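Local coordinates for protein PKS (Streptomyces albus, PDB 4OQJ) that probably takes part in oxazolomycin biosynthesis as an AT-less type I polyketide synthase, its ketosynthase domain joining acyl units carried on phosphopantetheine arms, at residues D98-I103 against V702-E707; G133-V138 against C183-S188; R391-S396 against E418-P423; L503-R508 against D679-H684; T614-A619 against G637-A642. One frame throughout, in Å; residues are numbered along the deposited sequence.

Interaction 1 (D98-I103 against V702-E707); sequences DEAELI and VRHWAE
Glu101 OE2 accepts a hydrogen bond from a water 2.9 Å away, and the same water takes the backbone N-H of Trp705, so the carboxylate reaches the chain opposite through one solvent bridge. The other oxygen, OE1, forms a salt bridge with Arg151; the carboxylate is thus held at both oxygens. Glu101 carries CG anti to its backbone N (chi1 173°) and runs on extended, which lays the aliphatic part of the chain alongside Ala706: CG comes 3.7 Å from Ala706 CB. One helix position earlier, Ala100 meets His704. Its methyl sits over one face of the imidazole, CB 3.6 Å from the ring centroid and 20° off the normal, a CH-pi contact displaced toward the rim on the ND1 side, where CB to His704 ND1 is 3.4 Å. His704 CG stands anti to its own carbonyl carbon (chi1 -57°), beside the backbone N, while its CB lies near the carbonyl of Ala100. No direct hydrogen bond joins the two segments; besides the water, Tyr143 OH ties them, bonding to both Glu101 O and Ala706 N. The segment 702-707 is extended and also shares backbone bonds with Phe88 and Asp86. This last modelled part of the chain, lying back on helix 97-102, is consistent with the post-acyltransferase linker of modular polyketide synthases, which returns to the ketosynthase surface.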
# COMPACT_ATOMS: atom_id res chain seq x y z
N ASP A 98 8.10 -9.98 -27.96
CA ASP A 98 6.76 -9.41 -28.07
C ASP A 98 6.28 -8.94 -26.70
O ASP A 98 5.68 -7.88 -26.59
CB ASP A 98 5.76 -10.42 -28.64
CG ASP A 98 5.97 -10.66 -30.13
OD1 ASP A 98 6.72 -9.88 -30.77
OD2 ASP A 98 5.36 -11.61 -30.67
N GLU A 99 6.56 -9.71 -25.66
CA GLU A 99 6.10 -9.30 -24.34
C GLU A 99 6.91 -8.10 -23.85
O GLU A 99 6.35 -7.17 -23.27
CB GLU A 99 6.17 -10.44 -23.32
CG GLU A 99 5.91 -9.92 -21.90
CD GLU A 99 5.44 -10.99 -20.93
OE1 GLU A 99 4.21 -11.08 -20.71
OE2 GLU A 99 6.29 -11.73 -20.39
N ALA A 100 8.23 -8.11 -24.09
CA ALA A 100 9.08 -7.02 -23.63
C ALA A 100 8.63 -5.69 -24.22
O ALA A 100 8.67 -4.65 -23.56
CB ALA A 100 10.53 -7.27 -24.00
N GLU A 101 8.23 -5.74 -25.48
CA GLU A 101 7.74 -4.56 -26.18
C GLU A 101 6.45 -4.05 -25.54
O GLU A 101 6.23 -2.84 -25.47
CB GLU A 101 7.51 -4.90 -27.65
CG GLU A 101 6.83 -3.80 -28.45
CD GLU A 101 6.72 -4.15 -29.93
OE1 GLU A 101 5.58 -4.24 -30.44
OE2 GLU A 101 7.78 -4.35 -30.57
N LEU A 102 5.60 -4.96 -25.09
CA LEU A 102 4.34 -4.56 -24.48
C LEU A 102 4.50 -3.96 -23.08
O LEU A 102 3.73 -3.08 -22.69
CB LEU A 102 3.39 -5.76 -24.40
CG LEU A 102 2.75 -6.23 -25.72
CD1 LEU A 102 1.78 -7.36 -25.43
CD2 LEU A 102 2.03 -5.09 -26.43
N ILE A 103 5.49 -4.42 -22.32
CA ILE A 103 5.63 -3.98 -20.93
C ILE A 103 6.06 -2.51 -20.85
O ILE A 103 7.01 -2.08 -21.51
CB ILE A 103 6.66 -4.84 -20.16
CG1 ILE A 103 6.22 -6.30 -20.14
CG2 ILE A 103 6.79 -4.36 -18.71
CD1 ILE A 103 7.29 -7.28 -19.60
N VAL A 702 19.26 -4.21 -25.09
CA VAL A 702 18.37 -4.48 -26.22
C VAL A 702 17.18 -3.53 -26.19
O VAL A 702 16.48 -3.41 -25.18
CB VAL A 702 17.87 -5.95 -26.20
CG1 VAL A 702 17.06 -6.27 -27.45
CG2 VAL A 702 19.02 -6.90 -26.05
N ARG A 703 16.94 -2.83 -27.29
CA ARG A 703 15.81 -1.92 -27.38
C ARG A 703 14.49 -2.66 -27.57
O ARG A 703 14.35 -3.50 -28.45
CB ARG A 703 16.02 -0.93 -28.51
CG ARG A 703 14.84 0.01 -28.74
CD ARG A 703 15.19 1.00 -29.84
NE ARG A 703 14.05 1.81 -30.27
CZ ARG A 703 13.69 2.97 -29.72
NH1 ARG A 703 14.34 3.45 -28.67
NH2 ARG A 703 12.66 3.63 -30.22
N HIS A 704 13.52 -2.35 -26.71
CA HIS A 704 12.16 -2.85 -26.84
C HIS A 704 11.26 -1.65 -26.75
O HIS A 704 11.14 -1.03 -25.68
CB HIS A 704 11.83 -3.87 -25.74
CG HIS A 704 12.75 -5.05 -25.72
ND1 HIS A 704 12.57 -6.15 -26.53
CD2 HIS A 704 13.87 -5.29 -25.00
CE1 HIS A 704 13.54 -7.02 -26.30
NE2 HIS A 704 14.34 -6.52 -25.38
N TRP A 705 10.62 -1.31 -27.86
CA TRP A 705 9.85 -0.08 -27.95
C TRP A 705 8.75 -0.20 -28.99
O TRP A 705 9.02 -0.43 -30.16
CB TRP A 705 10.77 1.08 -28.28
CG TRP A 705 10.20 2.40 -27.97
CD1 TRP A 705 9.60 3.27 -28.84
CD2 TRP A 705 10.17 3.04 -26.69
NE1 TRP A 705 9.19 4.40 -28.17
CE2 TRP A 705 9.53 4.28 -26.85
CE3 TRP A 705 10.62 2.67 -25.41
CZ2 TRP A 705 9.33 5.16 -25.79
CZ3 TRP A 705 10.42 3.54 -24.36
CH2 TRP A 705 9.78 4.77 -24.56
N ALA A 706 7.50 -0.09 -28.54
CA ALA A 706 6.35 -0.18 -29.42
C ALA A 706 6.18 1.13 -30.16
O ALA A 706 6.16 2.19 -29.54
CB ALA A 706 5.10 -0.52 -28.63
N GLU A 707 6.06 1.06 -31.47
CA GLU A 707 5.87 2.25 -32.29
C GLU A 707 4.38 2.62 -32.32
O GLU A 707 3.53 1.78 -32.60
CB GLU A 707 6.41 2.01 -33.70
CG GLU A 707 7.50 3.00 -34.14
CD GLU A 707 8.68 3.09 -33.18
OE1 GLU A 707 9.55 2.19 -33.19
OE2 GLU A 707 8.74 4.08 -32.42
O HOH W 1 10.41 -3.66 -29.69

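Interaction 2 (G133-V138 against C183-S188); sequences GVYAGV and CGPSVS
The Tyr135 ring runs alongside Val187, both leaving the sheet in one direction, with Tyr135 CE2 3.7 Å from Val187 CB. The two segments are adjacent parallel strands, joined through a largely helical beta-alpha-beta crossover, in the core sheet of the thiolase fold. Further out, Tyr135 OH passes 3.5 Å from Pro185 CB, and the hydroxyl is hydrogen-bonded to Ser206 on helix 195-209, which packs on this face. The parallel register sets Tyr135 opposite Val187 on that face, and chi1 of -66° puts Tyr135 CG anti to the carbonyl carbon. Three backbone bonds hold the register: Val134 N to Pro185 O at 2.8 Å, Val187 N to Val134 O at 2.8 Å, and Ala136 N to Val187 O, longer at 3.2 Å. CA-H...O contacts accompany them, the shortest from Ser188 CA to Ala136 O at 3.1 Å. At the entry Gly133 and Gly184 approach to 3.8 Å between their CA atoms. Ser188 also pairs antiparallel with a strand of the second subunit, so the sheet continues across the dimer interface. The other face carries Val134, Ser186, Ala136 and Ser188. Here Val134 CG1, set between backbone N and carbonyl carbon, packs tightly on Ser186, 3.5 Å from its CB; Ser186 OG in turn donates to Gly184 O from above its carbonyl plane.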
# COMPACT_ATOMS: atom_id res chain seq x y z
N GLY A 133 9.55 -9.00 0.80
CA GLY A 133 8.41 -8.26 0.30
C GLY A 133 8.84 -7.16 -0.66
O GLY A 133 10.03 -6.85 -0.77
N VAL A 134 7.87 -6.58 -1.35
CA VAL A 134 8.15 -5.45 -2.22
C VAL A 134 6.97 -4.49 -2.30
O VAL A 134 5.82 -4.89 -2.57
CB VAL A 134 8.55 -5.92 -3.67
CG1 VAL A 134 7.53 -6.87 -4.26
CG2 VAL A 134 8.78 -4.71 -4.58
N TYR A 135 7.27 -3.22 -2.05
CA TYR A 135 6.32 -2.12 -2.17
C TYR A 135 6.84 -1.12 -3.19
O TYR A 135 7.92 -0.56 -3.04
CB TYR A 135 6.11 -1.45 -0.80
CG TYR A 135 5.44 -2.36 0.19
CD1 TYR A 135 6.16 -3.26 0.96
CD2 TYR A 135 4.06 -2.35 0.32
CE1 TYR A 135 5.51 -4.12 1.86
CE2 TYR A 135 3.41 -3.18 1.21
CZ TYR A 135 4.13 -4.06 1.97
OH TYR A 135 3.41 -4.88 2.83
N ALA A 136 6.09 -0.91 -4.26
CA ALA A 136 6.59 -0.09 -5.35
C ALA A 136 5.47 0.58 -6.12
O ALA A 136 4.34 0.09 -6.13
CB ALA A 136 7.43 -0.93 -6.29
N GLY A 137 5.78 1.70 -6.77
CA GLY A 137 4.79 2.40 -7.58
C GLY A 137 5.43 2.93 -8.85
O GLY A 137 6.62 3.20 -8.87
N VAL A 138 4.63 3.06 -9.91
CA VAL A 138 5.09 3.71 -11.13
C VAL A 138 4.17 4.86 -11.46
O VAL A 138 3.04 4.96 -10.97
CB VAL A 138 5.16 2.73 -12.32
CG1 VAL A 138 6.18 1.61 -12.04
CG2 VAL A 138 3.80 2.13 -12.61
N CYS A 183 8.63 -13.61 -2.07
CA CYS A 183 7.44 -14.29 -1.56
C CYS A 183 6.76 -13.55 -0.41
O CYS A 183 5.76 -14.04 0.14
CB CYS A 183 7.82 -15.70 -1.10
SG CYS A 183 8.49 -16.67 -2.46
N GLY A 184 7.30 -12.40 -0.03
CA GLY A 184 6.64 -11.55 0.95
C GLY A 184 5.50 -10.80 0.29
O GLY A 184 5.23 -10.99 -0.90
N PRO A 185 4.81 -9.93 1.04
CA PRO A 185 3.78 -9.10 0.42
C PRO A 185 4.34 -8.31 -0.74
O PRO A 185 5.39 -7.68 -0.59
CB PRO A 185 3.35 -8.15 1.54
CG PRO A 185 3.89 -8.71 2.76
CD PRO A 185 5.10 -9.50 2.41
N SER A 186 3.66 -8.35 -1.88
CA SER A 186 4.09 -7.62 -3.05
C SER A 186 2.94 -6.73 -3.49
O SER A 186 1.90 -7.21 -3.95
CB SER A 186 4.52 -8.60 -4.14
OG SER A 186 5.59 -9.42 -3.64
N VAL A 187 3.13 -5.44 -3.31
CA VAL A 187 2.02 -4.50 -3.36
C VAL A 187 2.40 -3.27 -4.17
O VAL A 187 3.44 -2.66 -3.94
CB VAL A 187 1.59 -4.07 -1.93
CG1 VAL A 187 0.37 -3.15 -1.98
CG2 VAL A 187 1.29 -5.30 -1.09
N SER A 188 1.56 -2.90 -5.13
CA SER A 188 1.75 -1.63 -5.82
C SER A 188 1.07 -0.54 -5.01
O SER A 188 -0.11 -0.63 -4.66
CB SER A 188 1.22 -1.67 -7.24
OG SER A 188 1.92 -2.66 -7.98

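Interaction 3 (R391-S396 against E418-P423); sequences RTLVPS and ETKEWP
Leu393 CB, on the face of the pair that also bears the Lys420 side chain, lies 3.8 Å from Lys420 O, the acceptor of its own backbone N-H. Its CG follows near CA and CG of Trp422. The branches then part: CD1 runs beside the lysine chain, 4.0 Å from Lys420 CE, and also approaches Pro423 CD, whereas CD2 lies over one face of the indole, 3.7 Å from Trp422 CD2. This is a CH-pi contact, 19° off the normal of the five-membered ring, with the two side chains crossing at about a right angle. Trp422 CG stands anti to its backbone N (chi1 -171°), and NE1 is hydrogen-bonded to Ser324, which helps fix the ring. The backbones are joined by Leu393 N to Lys420 O at 2.8 Å, by Lys420 N to Leu393 O, and by Trp422 N to Arg391 O at 3.0 Å, the last donor lying above the carbonyl plane. On the far side of the pair, the methyls of Thr392 and Thr419 meet at CG2 to CG2, 3.8 Å apart. Thr419 OG1, which is bonded to Ser46 O, lies 3.1 Å from Pro395 CD. Arg391 takes positive phi as the C-prime residue of the Schellman motif that ends helix 376-390. The whole is a two-stranded antiparallel pair, Thr392-Leu393 with Lys420-Glu421, set directly after a Schellman-capped helix of the ketosynthase domain.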
# COMPACT_ATOMS: atom_id res chain seq x y z
N ARG A 391 29.69 10.72 5.17
CA ARG A 391 29.86 11.80 6.15
C ARG A 391 30.27 13.09 5.46
O ARG A 391 31.23 13.78 5.84
CB ARG A 391 30.87 11.40 7.24
CG ARG A 391 30.25 10.46 8.29
CD ARG A 391 31.03 9.16 8.48
NE ARG A 391 32.15 9.30 9.42
CZ ARG A 391 32.12 8.94 10.71
NH1 ARG A 391 31.03 8.40 11.25
NH2 ARG A 391 33.20 9.11 11.46
N THR A 392 29.52 13.40 4.42
CA THR A 392 29.80 14.52 3.54
C THR A 392 28.52 15.25 3.15
O THR A 392 27.57 14.64 2.65
CB THR A 392 30.52 14.02 2.28
OG1 THR A 392 31.75 13.38 2.66
CG2 THR A 392 30.81 15.17 1.33
N LEU A 393 28.48 16.55 3.41
CA LEU A 393 27.40 17.39 2.93
C LEU A 393 27.68 17.75 1.49
O LEU A 393 28.85 17.86 1.11
CB LEU A 393 27.26 18.66 3.77
CG LEU A 393 26.85 18.53 5.25
CD1 LEU A 393 26.96 19.88 5.96
CD2 LEU A 393 25.45 17.98 5.38
N VAL A 394 26.63 17.95 0.69
CA VAL A 394 26.77 18.36 -0.70
C VAL A 394 25.87 19.57 -1.01
O VAL A 394 24.92 19.85 -0.27
CB VAL A 394 26.43 17.22 -1.69
CG1 VAL A 394 27.30 15.99 -1.43
CG2 VAL A 394 24.93 16.86 -1.61
N PRO A 395 26.16 20.29 -2.11
CA PRO A 395 25.42 21.51 -2.42
C PRO A 395 23.98 21.27 -2.85
O PRO A 395 23.66 20.24 -3.45
CB PRO A 395 26.20 22.11 -3.60
CG PRO A 395 27.54 21.49 -3.55
CD PRO A 395 27.31 20.11 -3.01
N SER A 396 23.13 22.23 -2.50
CA SER A 396 21.84 22.42 -3.14
C SER A 396 22.09 23.49 -4.21
O SER A 396 22.68 24.52 -3.92
CB SER A 396 20.79 22.86 -2.12
OG SER A 396 19.48 22.77 -2.65
N GLU A 418 27.87 23.81 -0.29
CA GLU A 418 29.26 23.36 -0.36
C GLU A 418 29.37 21.86 -0.18
O GLU A 418 28.62 21.26 0.60
CB GLU A 418 30.14 24.01 0.72
CG GLU A 418 29.75 25.40 1.16
CD GLU A 418 30.44 25.79 2.46
OE1 GLU A 418 31.69 25.86 2.47
OE2 GLU A 418 29.74 26.02 3.48
N THR A 419 30.32 21.26 -0.87
CA THR A 419 30.71 19.91 -0.56
C THR A 419 31.75 19.96 0.54
O THR A 419 32.82 20.55 0.36
CB THR A 419 31.25 19.15 -1.78
OG1 THR A 419 30.30 19.21 -2.85
CG2 THR A 419 31.47 17.71 -1.42
N LYS A 420 31.45 19.37 1.68
CA LYS A 420 32.38 19.43 2.80
C LYS A 420 32.05 18.37 3.83
O LYS A 420 30.96 17.78 3.79
CB LYS A 420 32.35 20.81 3.46
CG LYS A 420 31.00 21.18 4.07
CD LYS A 420 31.16 22.37 4.99
CE LYS A 420 29.88 22.65 5.74
NZ LYS A 420 29.98 23.90 6.54
N GLU A 421 32.98 18.16 4.75
CA GLU A 421 32.77 17.18 5.80
C GLU A 421 31.50 17.53 6.56
O GLU A 421 31.22 18.71 6.82
CB GLU A 421 33.95 17.10 6.77
CG GLU A 421 33.84 15.90 7.73
CD GLU A 421 34.83 15.96 8.88
OE1 GLU A 421 35.83 16.71 8.79
OE2 GLU A 421 34.62 15.24 9.88
N TRP A 422 30.74 16.50 6.88
CA TRP A 422 29.55 16.62 7.70
C TRP A 422 30.04 16.62 9.14
O TRP A 422 30.54 15.60 9.61
CB TRP A 422 28.60 15.46 7.40
CG TRP A 422 27.24 15.57 8.00
CD1 TRP A 422 26.88 16.24 9.14
CD2 TRP A 422 26.04 14.98 7.48
NE1 TRP A 422 25.53 16.10 9.36
CE2 TRP A 422 24.99 15.33 8.36
CE3 TRP A 422 25.75 14.19 6.37
CZ2 TRP A 422 23.68 14.92 8.15
CZ3 TRP A 422 24.46 13.77 6.16
CH2 TRP A 422 23.43 14.15 7.05
N PRO A 423 29.94 17.77 9.84
CA PRO A 423 30.55 17.82 11.17
C PRO A 423 29.94 16.81 12.13
O PRO A 423 28.73 16.54 12.09
CB PRO A 423 30.26 19.26 11.64
CG PRO A 423 29.95 20.03 10.40
CD PRO A 423 29.28 19.05 9.50

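Interaction 4 (L503-R508 against D679-H684); sequences LALGRR and DWTVFH
Ala504, in the last turn of helix 496-505, faces Trp680 in the first turn of helix 680-684 with CA atoms 6.2 Å apart, and no hydrogen bond joins the two segments. The Ala504 methyl points at this helix and lies over one face of the indole, shifted toward the rim: CB is 3.8 Å from Trp680 CD2, a CH-pi contact 28° off the normal of the five-membered ring. The same methyl touches the edge of the His684 ring, CB to His684 NE2 being 3.8 Å, and so sits between a face and an edge. His684 ND1 is bonded to Glu687. Ala504 O comes 3.6 Å from Trp680 CD1, and this carbonyl has its own partner in Arg127. Leu505 adds its CD2 branch, which reaches Trp680 CB at 3.8 Å and lies nearer still to the backbone carbonyl of that residue, at Trp680 C. Asp679 is the N-cap: its OD1 accepts from Val682 N at 3.3 Å, the donor lying above the carboxylate plane, and weakly from Thr681 N. The arrangement is apolar helix-end packing, a C-terminal turn against an N-capped first turn. Among its neighbours, the indole also packs on strand 465-471 through Leu466 and Val468, and on helix 660-673 through Ile668, with an edge-to-face partner in Trp672; Phe683 lies against the same helix, and Leu503 and Arg507 touch Leu694.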
# COMPACT_ATOMS: atom_id res chain seq x y z
N LEU A 503 29.94 -12.95 -3.99
CA LEU A 503 29.81 -13.45 -5.35
C LEU A 503 29.13 -14.82 -5.39
O LEU A 503 28.37 -15.11 -6.31
CB LEU A 503 31.17 -13.52 -6.01
CG LEU A 503 31.84 -12.20 -6.42
CD1 LEU A 503 33.27 -12.47 -6.86
CD2 LEU A 503 31.07 -11.51 -7.54
N ALA A 504 29.44 -15.67 -4.41
CA ALA A 504 28.94 -17.04 -4.37
C ALA A 504 27.49 -17.11 -3.89
O ALA A 504 26.72 -17.93 -4.38
CB ALA A 504 29.83 -17.90 -3.44
N LEU A 505 27.15 -16.26 -2.93
CA LEU A 505 25.85 -16.31 -2.26
C LEU A 505 24.88 -15.27 -2.76
O LEU A 505 23.67 -15.42 -2.61
CB LEU A 505 26.04 -16.13 -0.76
CG LEU A 505 26.86 -17.20 -0.03
CD1 LEU A 505 27.25 -16.67 1.33
CD2 LEU A 505 26.08 -18.51 0.10
N GLY A 506 25.39 -14.22 -3.39
CA GLY A 506 24.61 -13.01 -3.63
C GLY A 506 24.43 -12.66 -5.08
O GLY A 506 24.07 -11.52 -5.39
N ARG A 507 24.65 -13.63 -5.96
CA ARG A 507 24.54 -13.41 -7.40
C ARG A 507 23.72 -14.53 -8.03
O ARG A 507 23.86 -15.69 -7.64
CB ARG A 507 25.93 -13.33 -8.04
CG ARG A 507 26.71 -12.08 -7.67
CD ARG A 507 26.12 -10.87 -8.37
NE ARG A 507 26.80 -9.61 -8.08
CZ ARG A 507 26.64 -8.91 -6.96
NH1 ARG A 507 25.87 -9.37 -5.98
NH2 ARG A 507 27.27 -7.75 -6.82
N ARG A 508 22.86 -14.21 -8.99
CA ARG A 508 22.06 -15.24 -9.64
C ARG A 508 22.97 -16.29 -10.29
O ARG A 508 23.99 -15.96 -10.88
CB ARG A 508 21.15 -14.62 -10.69
CG ARG A 508 20.21 -15.64 -11.31
CD ARG A 508 19.17 -14.99 -12.19
NE ARG A 508 18.09 -14.38 -11.42
CZ ARG A 508 16.93 -14.01 -11.94
NH1 ARG A 508 16.70 -14.18 -13.24
NH2 ARG A 508 16.00 -13.49 -11.17
N ASP A 679 26.47 -26.23 -3.18
CA ASP A 679 25.65 -25.53 -2.22
C ASP A 679 26.54 -24.55 -1.50
O ASP A 679 27.22 -24.90 -0.54
CB ASP A 679 24.98 -26.50 -1.24
CG ASP A 679 23.97 -25.81 -0.35
OD1 ASP A 679 24.10 -24.58 -0.13
OD2 ASP A 679 23.04 -26.49 0.12
N TRP A 680 26.53 -23.31 -1.97
CA TRP A 680 27.45 -22.31 -1.45
C TRP A 680 27.14 -21.93 -0.00
O TRP A 680 28.01 -21.47 0.72
CB TRP A 680 27.43 -21.08 -2.34
CG TRP A 680 28.02 -21.35 -3.66
CD1 TRP A 680 27.36 -21.41 -4.84
CD2 TRP A 680 29.40 -21.63 -3.94
NE1 TRP A 680 28.24 -21.69 -5.86
CE2 TRP A 680 29.50 -21.83 -5.33
CE3 TRP A 680 30.56 -21.72 -3.16
CZ2 TRP A 680 30.72 -22.14 -5.96
CZ3 TRP A 680 31.77 -22.01 -3.78
CH2 TRP A 680 31.84 -22.22 -5.17
N THR A 681 25.89 -22.15 0.43
CA THR A 681 25.54 -21.90 1.82
C THR A 681 26.27 -22.88 2.71
O THR A 681 26.87 -22.50 3.73
CB THR A 681 24.02 -22.00 2.06
OG1 THR A 681 23.38 -20.95 1.33
CG2 THR A 681 23.69 -21.84 3.53
N VAL A 682 26.25 -24.16 2.34
CA VAL A 682 26.98 -25.16 3.11
C VAL A 682 28.48 -24.89 3.00
O VAL A 682 29.23 -25.02 3.98
CB VAL A 682 26.68 -26.59 2.63
CG1 VAL A 682 27.50 -27.60 3.42
CG2 VAL A 682 25.19 -26.89 2.78
N PHE A 683 28.94 -24.53 1.81
CA PHE A 683 30.36 -24.28 1.61
C PHE A 683 30.92 -23.21 2.55
O PHE A 683 32.04 -23.33 3.04
CB PHE A 683 30.60 -23.86 0.16
CG PHE A 683 32.05 -23.72 -0.18
CD1 PHE A 683 32.85 -24.84 -0.34
CD2 PHE A 683 32.61 -22.47 -0.34
CE1 PHE A 683 34.18 -24.72 -0.66
CE2 PHE A 683 33.96 -22.33 -0.67
CZ PHE A 683 34.73 -23.46 -0.83
N HIS A 684 30.13 -22.16 2.80
CA HIS A 684 30.57 -21.02 3.63
C HIS A 684 30.09 -21.10 5.10
O HIS A 684 30.35 -20.19 5.88
CB HIS A 684 30.09 -19.71 3.00
CG HIS A 684 30.84 -19.34 1.76
ND1 HIS A 684 32.14 -18.89 1.79
CD2 HIS A 684 30.48 -19.38 0.46
CE1 HIS A 684 32.55 -18.65 0.56
NE2 HIS A 684 31.56 -18.95 -0.27

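Interaction 5 (T614-A619 against G637-A642); sequences TAPVVA and GAQHTA
Gln639, Val618 and Ala619 give up the most surface here, and all three meet round a single backbone bridge. Gln639 N-H donates to Val617 O at 2.8 Å, and Gln639 O accepts from Ala619 N at 2.9 Å with an N-H...O angle of 161°. Val618, between these two bonds, is bridged to Gln639 with CA atoms 4.8 Å apart. The pairing goes no further: the touching parts run 100° apart and soon separate. Two CA-H...O contacts accompany it, Ala638 CA to Val617 O and Val618 CA to Gln639 O. The Gln639 chain, with CG anti to the carbonyl carbon (chi1 -60°) and extended beyond, runs alongside the Pro616 ring, and Gln639 CD packs against Pro616 CB. Val618 spreads its two methyls over the loop beyond. CG1, anti to the backbone N, comes 3.8 Å from Thr641 CA, and CG2 lies 4.1 Å from Ala642 CB, in a part of the loop that is poorly ordered. Ala619 has its methyl 4.4 Å from Ala638 CB, both packing on Leu633 of helix 627-635; Val617 CG1 also reaches Ala638 CB. Arg622 hydrogen-bonds to both Ala619 O and Ala638 O, spanning the two segments. Helix 627-635 ends in a Schellman motif at Gly637, whose phi is positive, and the loop then passes Val618 of strand 617-618. That strand is an outer member of a three-stranded parallel sheet beside 547-549, so the bridge belongs to the helix-to-strand return of a small alpha/beta unit.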
# COMPACT_ATOMS: atom_id res chain seq x y z
N THR A 614 27.45 -33.25 -7.50
CA THR A 614 26.75 -34.43 -7.98
C THR A 614 27.51 -35.06 -9.14
O THR A 614 26.99 -35.94 -9.83
CB THR A 614 25.28 -34.10 -8.38
OG1 THR A 614 25.25 -33.03 -9.33
CG2 THR A 614 24.49 -33.69 -7.15
N ALA A 615 28.75 -34.62 -9.34
CA ALA A 615 29.65 -35.22 -10.32
C ALA A 615 29.95 -36.69 -9.99
O ALA A 615 30.34 -36.99 -8.87
CB ALA A 615 30.95 -34.45 -10.39
N PRO A 616 29.77 -37.59 -10.97
CA PRO A 616 30.14 -38.99 -10.71
C PRO A 616 31.61 -39.18 -10.37
O PRO A 616 32.48 -38.48 -10.90
CB PRO A 616 29.82 -39.70 -12.04
CG PRO A 616 28.85 -38.82 -12.72
CD PRO A 616 29.15 -37.42 -12.29
N VAL A 617 31.87 -40.11 -9.46
CA VAL A 617 33.21 -40.55 -9.15
C VAL A 617 33.52 -41.76 -10.02
O VAL A 617 32.80 -42.76 -9.97
CB VAL A 617 33.37 -40.93 -7.66
CG1 VAL A 617 34.77 -41.48 -7.38
CG2 VAL A 617 33.10 -39.72 -6.77
N VAL A 618 34.58 -41.65 -10.82
CA VAL A 618 35.08 -42.77 -11.62
C VAL A 618 36.35 -43.35 -11.00
O VAL A 618 37.35 -42.65 -10.81
CB VAL A 618 35.36 -42.35 -13.08
CG1 VAL A 618 35.88 -43.53 -13.91
CG2 VAL A 618 34.11 -41.78 -13.71
N ALA A 619 36.29 -44.63 -10.67
CA ALA A 619 37.46 -45.38 -10.20
C ALA A 619 37.70 -46.55 -11.16
O ALA A 619 37.17 -47.65 -10.95
CB ALA A 619 37.25 -45.88 -8.77
N GLY A 637 28.94 -45.71 -4.67
CA GLY A 637 28.56 -46.10 -6.01
C GLY A 637 29.47 -45.52 -7.07
O GLY A 637 29.00 -44.89 -8.01
N ALA A 638 30.77 -45.71 -6.91
CA ALA A 638 31.73 -45.21 -7.88
C ALA A 638 31.60 -45.99 -9.18
O ALA A 638 31.52 -47.21 -9.18
CB ALA A 638 33.15 -45.31 -7.34
N GLN A 639 31.58 -45.28 -10.30
CA GLN A 639 31.51 -45.92 -11.60
C GLN A 639 32.88 -46.50 -12.00
O GLN A 639 33.92 -46.10 -11.48
CB GLN A 639 31.01 -44.90 -12.63
CG GLN A 639 29.62 -44.35 -12.29
CD GLN A 639 29.20 -43.21 -13.19
OE1 GLN A 639 29.85 -42.90 -14.19
NE2 GLN A 639 28.08 -42.56 -12.83
N HIS A 640 32.86 -47.48 -12.91
CA HIS A 640 34.10 -48.07 -13.42
C HIS A 640 34.56 -47.35 -14.69
O HIS A 640 35.71 -47.50 -15.11
CB HIS A 640 33.91 -49.56 -13.67
CG HIS A 640 33.73 -50.35 -12.41
ND1 HIS A 640 32.49 -50.54 -11.83
CD2 HIS A 640 34.63 -50.96 -11.61
CE1 HIS A 640 32.64 -51.25 -10.73
NE2 HIS A 640 33.92 -51.52 -10.57
N THR A 641 33.66 -46.58 -15.29
CA THR A 641 34.01 -45.71 -16.41
C THR A 641 32.89 -44.70 -16.70
O THR A 641 31.80 -44.79 -16.14
CB THR A 641 34.32 -46.52 -17.69
OG1 THR A 641 34.07 -45.71 -18.84
CG2 THR A 641 33.48 -47.79 -17.76
N ALA A 642 33.19 -43.72 -17.56
CA ALA A 642 32.22 -42.71 -17.97
C ALA A 642 32.07 -42.68 -19.49
O ALA A 642 33.06 -42.85 -20.22
CB ALA A 642 32.62 -41.33 -17.45

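How the interactions relate
From the N terminus, interaction 1 opens first, at 98-103, and closes last, at 702-707, bringing the last modelled segment back to ketosynthase helix 97-102; its loop of nearly 600 residues encloses the other four contacts. Interactions 2 and 3 come in series, each closing a short loop in the ketosynthase: one a crossover in the core sheet, the other an antiparallel pair whose connection passes through strand 413-415 of that sheet. Interaction 4 then closes a longer loop, joining helix 496-505 to helix 680-684, and interaction 5, joining strand 617-618 to the loop after helix 627-635, is a small loop within it. None cross. Interactions 1 and 2 approach to about 9 Å between nearest atoms.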